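Local coordinates for protein decaprenyl diphosphate synthase (Rhodobacter capsulatus, PDB 3MZV) that probably makes all-trans-octaprenyl diphosphate, the side-chain precursor of ubiquinone and menaquinone, from farnesyl diphosphate and isopentenyl diphosphate with magnesium as cofactor, at residues Ala259-Ala262 with Phe263-Val267. Residues are numbered along the deposited sequence; the frame is centred on the assembly and turned at random.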
ATOM      1  N   ALA B 259      25.576 -30.973 -18.592  1.00 35.48           N
ATOM      2  CA  ALA B 259      24.673 -30.674 -19.745  1.00 35.62           C
ATOM      3  C   ALA B 259      23.282 -30.217 -19.299  1.00 34.53           C
ATOM      4  O   ALA B 259      22.661 -29.359 -19.943  1.00 34.61           O
ATOM      5  CB  ALA B 259      24.571 -31.883 -20.675  1.00 34.87           C
ATOM      6  N   GLU B 260      22.760 -30.811 -18.225  1.00 34.30           N
ATOM      7  CA  GLU B 260      21.464 -30.372 -17.685  1.00 34.68           C
ATOM      8  C   GLU B 260      21.503 -28.967 -17.173  1.00 35.34           C
ATOM      9  O   GLU B 260      20.546 -28.217 -17.381  1.00 34.03           O
ATOM     10  CB  GLU B 260      20.905 -31.308 -16.608  1.00 33.83           C
ATOM     11  CG  GLU B 260      20.505 -32.660 -17.121  1.00 33.81           C
ATOM     12  CD  GLU B 260      19.973 -33.677 -16.015  1.00 37.94           C
ATOM     13  OE1 GLU B 260      19.789 -33.301 -14.870  1.00 40.46           O
ATOM     14  OE2 GLU B 260      19.748 -34.877 -16.338  1.00 40.31           O
ATOM     15  N   ARG B 261      22.605 -28.608 -16.510  1.00 36.19           N
ATOM     16  CA  ARG B 261      22.789 -27.259 -15.999  1.00 37.68           C
ATOM     17  C   ARG B 261      22.743 -26.267 -17.141  1.00 37.31           C
ATOM     18  O   ARG B 261      22.161 -25.197 -16.998  1.00 37.36           O
ATOM     19  CB  ARG B 261      24.111 -27.153 -15.248  1.00 39.29           C
ATOM     20  CG  ARG B 261      24.202 -26.019 -14.284  1.00 46.50           C
ATOM     21  CD  ARG B 261      25.439 -26.173 -13.324  1.00 52.91           C
ATOM     22  NE  ARG B 261      25.852 -27.569 -13.087  1.00 57.52           N
ATOM     23  CZ  ARG B 261      26.993 -28.141 -13.519  1.00 60.21           C
ATOM     24  NH1 ARG B 261      27.912 -27.461 -14.208  1.00 63.00           N
ATOM     25  NH2 ARG B 261      27.234 -29.423 -13.235  1.00 61.17           N
ATOM     26  N   ALA B 262      23.359 -26.602 -18.277  1.00 36.16           N
ATOM     27  CA  ALA B 262      23.290 -25.753 -19.454  1.00 36.26           C
ATOM     28  C   ALA B 262      21.845 -25.542 -19.939  1.00 35.23           C
ATOM     29  O   ALA B 262      21.479 -24.441 -20.343  1.00 36.59           O
ATOM     30  CB  ALA B 262      24.215 -26.276 -20.601  1.00 37.04           C
ATOM     31  N   PHE B 263      21.029 -26.584 -19.907  1.00 33.74           N
ATOM     32  CA  PHE B 263      19.600 -26.435 -20.205  1.00 34.09           C
ATOM     33  C   PHE B 263      18.932 -25.462 -19.236  1.00 33.87           C
ATOM     34  O   PHE B 263      18.262 -24.527 -19.658  1.00 36.14           O
ATOM     35  CB  PHE B 263      18.872 -27.759 -20.089  1.00 33.28           C
ATOM     36  CG  PHE B 263      17.378 -27.632 -20.079  1.00 32.13           C
ATOM     37  CD1 PHE B 263      16.690 -27.355 -21.257  1.00 33.94           C
ATOM     38  CD2 PHE B 263      16.678 -27.688 -18.903  1.00 30.66           C
ATOM     39  CE1 PHE B 263      15.322 -27.211 -21.247  1.00 34.49           C
ATOM     40  CE2 PHE B 263      15.288 -27.570 -18.887  1.00 33.58           C
ATOM     41  CZ  PHE B 263      14.611 -27.326 -20.073  1.00 31.94           C
ATOM     42  N   TRP B 264      19.119 -25.686 -17.951  1.00 32.97           N
ATOM     43  CA  TRP B 264      18.532 -24.784 -16.943  1.00 34.91           C
ATOM     44  C   TRP B 264      19.054 -23.351 -17.093  1.00 35.78           C
ATOM     45  O   TRP B 264      18.290 -22.385 -16.956  1.00 36.95           O
ATOM     46  CB  TRP B 264      18.754 -25.280 -15.508  1.00 34.29           C
ATOM     47  CG  TRP B 264      18.026 -26.544 -15.237  1.00 30.70           C
ATOM     48  CD1 TRP B 264      18.580 -27.727 -14.963  1.00 30.70           C
ATOM     49  CD2 TRP B 264      16.598 -26.747 -15.209  1.00 34.38           C
ATOM     50  NE1 TRP B 264      17.620 -28.688 -14.800  1.00 35.13           N
ATOM     51  CE2 TRP B 264      16.385 -28.109 -14.914  1.00 32.45           C
ATOM     52  CE3 TRP B 264      15.480 -25.906 -15.384  1.00 32.56           C
ATOM     53  CZ2 TRP B 264      15.123 -28.661 -14.809  1.00 33.91           C
ATOM     54  CZ3 TRP B 264      14.228 -26.438 -15.267  1.00 35.20           C
ATOM     55  CH2 TRP B 264      14.039 -27.821 -15.010  1.00 33.95           C
ATOM     56  N   LYS B 265      20.332 -23.205 -17.398  1.00 36.54           N
ATOM     57  CA  LYS B 265      20.923 -21.902 -17.626  1.00 38.75           C
ATOM     58  C   LYS B 265      20.234 -21.166 -18.796  1.00 38.81           C
ATOM     59  O   LYS B 265      19.870 -19.958 -18.688  1.00 38.62           O
ATOM     60  CB  LYS B 265      22.405 -22.068 -17.915  1.00 40.10           C
ATOM     61  CG  LYS B 265      23.298 -20.964 -17.449  1.00 46.82           C
ATOM     62  CD  LYS B 265      24.821 -21.350 -17.575  1.00 53.38           C
ATOM     63  CE  LYS B 265      25.231 -22.520 -16.598  1.00 55.96           C
ATOM     64  NZ  LYS B 265      25.963 -22.037 -15.348  1.00 60.31           N
ATOM     65  N   ARG B 266      20.047 -21.904 -19.888  1.00 36.69           N
ATOM     66  CA  ARG B 266      19.386 -21.415 -21.080  1.00 37.78           C
ATOM     67  C   ARG B 266      17.987 -20.918 -20.785  1.00 37.78           C
ATOM     68  O   ARG B 266      17.687 -19.754 -21.046  1.00 38.60           O
ATOM     69  CB  ARG B 266      19.337 -22.494 -22.195  1.00 38.04           C
ATOM     70  CG  ARG B 266      18.632 -22.057 -23.450  1.00 39.45           C
ATOM     71  CD  ARG B 266      18.879 -22.985 -24.606  1.00 41.07           C
ATOM     72  NE  ARG B 266      18.181 -24.264 -24.445  1.00 40.01           N
ATOM     73  CZ  ARG B 266      16.883 -24.451 -24.662  1.00 41.39           C
ATOM     74  NH1 ARG B 266      16.368 -25.664 -24.530  1.00 41.45           N
ATOM     75  NH2 ARG B 266      16.093 -23.427 -25.033  1.00 41.48           N
ATOM     76  N   VAL B 267      17.152 -21.767 -20.219  1.00 36.58           N
ATOM     77  CA  VAL B 267      15.746 -21.483 -20.100  1.00 37.65           C
ATOM     78  C   VAL B 267      15.392 -20.622 -18.873  1.00 38.89           C
ATOM     79  O   VAL B 267      14.393 -19.908 -18.912  1.00 39.84           O
ATOM     80  CB  VAL B 267      14.822 -22.781 -20.124  1.00 37.03           C
ATOM     81  CG1 VAL B 267      14.981 -23.612 -21.404  1.00 36.21           C
ATOM     82  CG2 VAL B 267      15.035 -23.637 -18.916  1.00 36.00           C
TER
HETATM   83  O   HOH W   1      18.120 -31.350 -13.994  1.00 26.37           O
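E260 and W264 meet one helical turn apart in a local contact within helix 258-270, a short helix at the periphery of the subunit; the centre of the contact lies about 30 Å from the centre of the chain. Their backbones are joined by W264 N to E260 O at 3.0 Å, a nearly straight bond (168°) in the carbonyl plane. The side chains are linked through one water, which donates to E260 OE1 at 2.7 Å and accepts from W264 NE1 at 2.8 Å, lying in the indole plane at its edge. These are i to i+4 pairings of an alpha-helix in the all-alpha isoprenoid synthase fold of the polyprenyl synthase family; K265 N to R261 O, at 2.7 Å, repeats the backbone step. With CG beside its own backbone N (chi1 -66°), W264 carries its indole onto V249, A252 and V253 of helix 247-254 and L284 of helix 277-287. F263 CD2 lies 3.8 Å above the indole plane, over its centre. Replacing W264 by an alanine is likely to leave the water without its indole donor and to open a gap between the three helices. E260 is also held by a salt bridge to K287 and a hydrogen bond to H288.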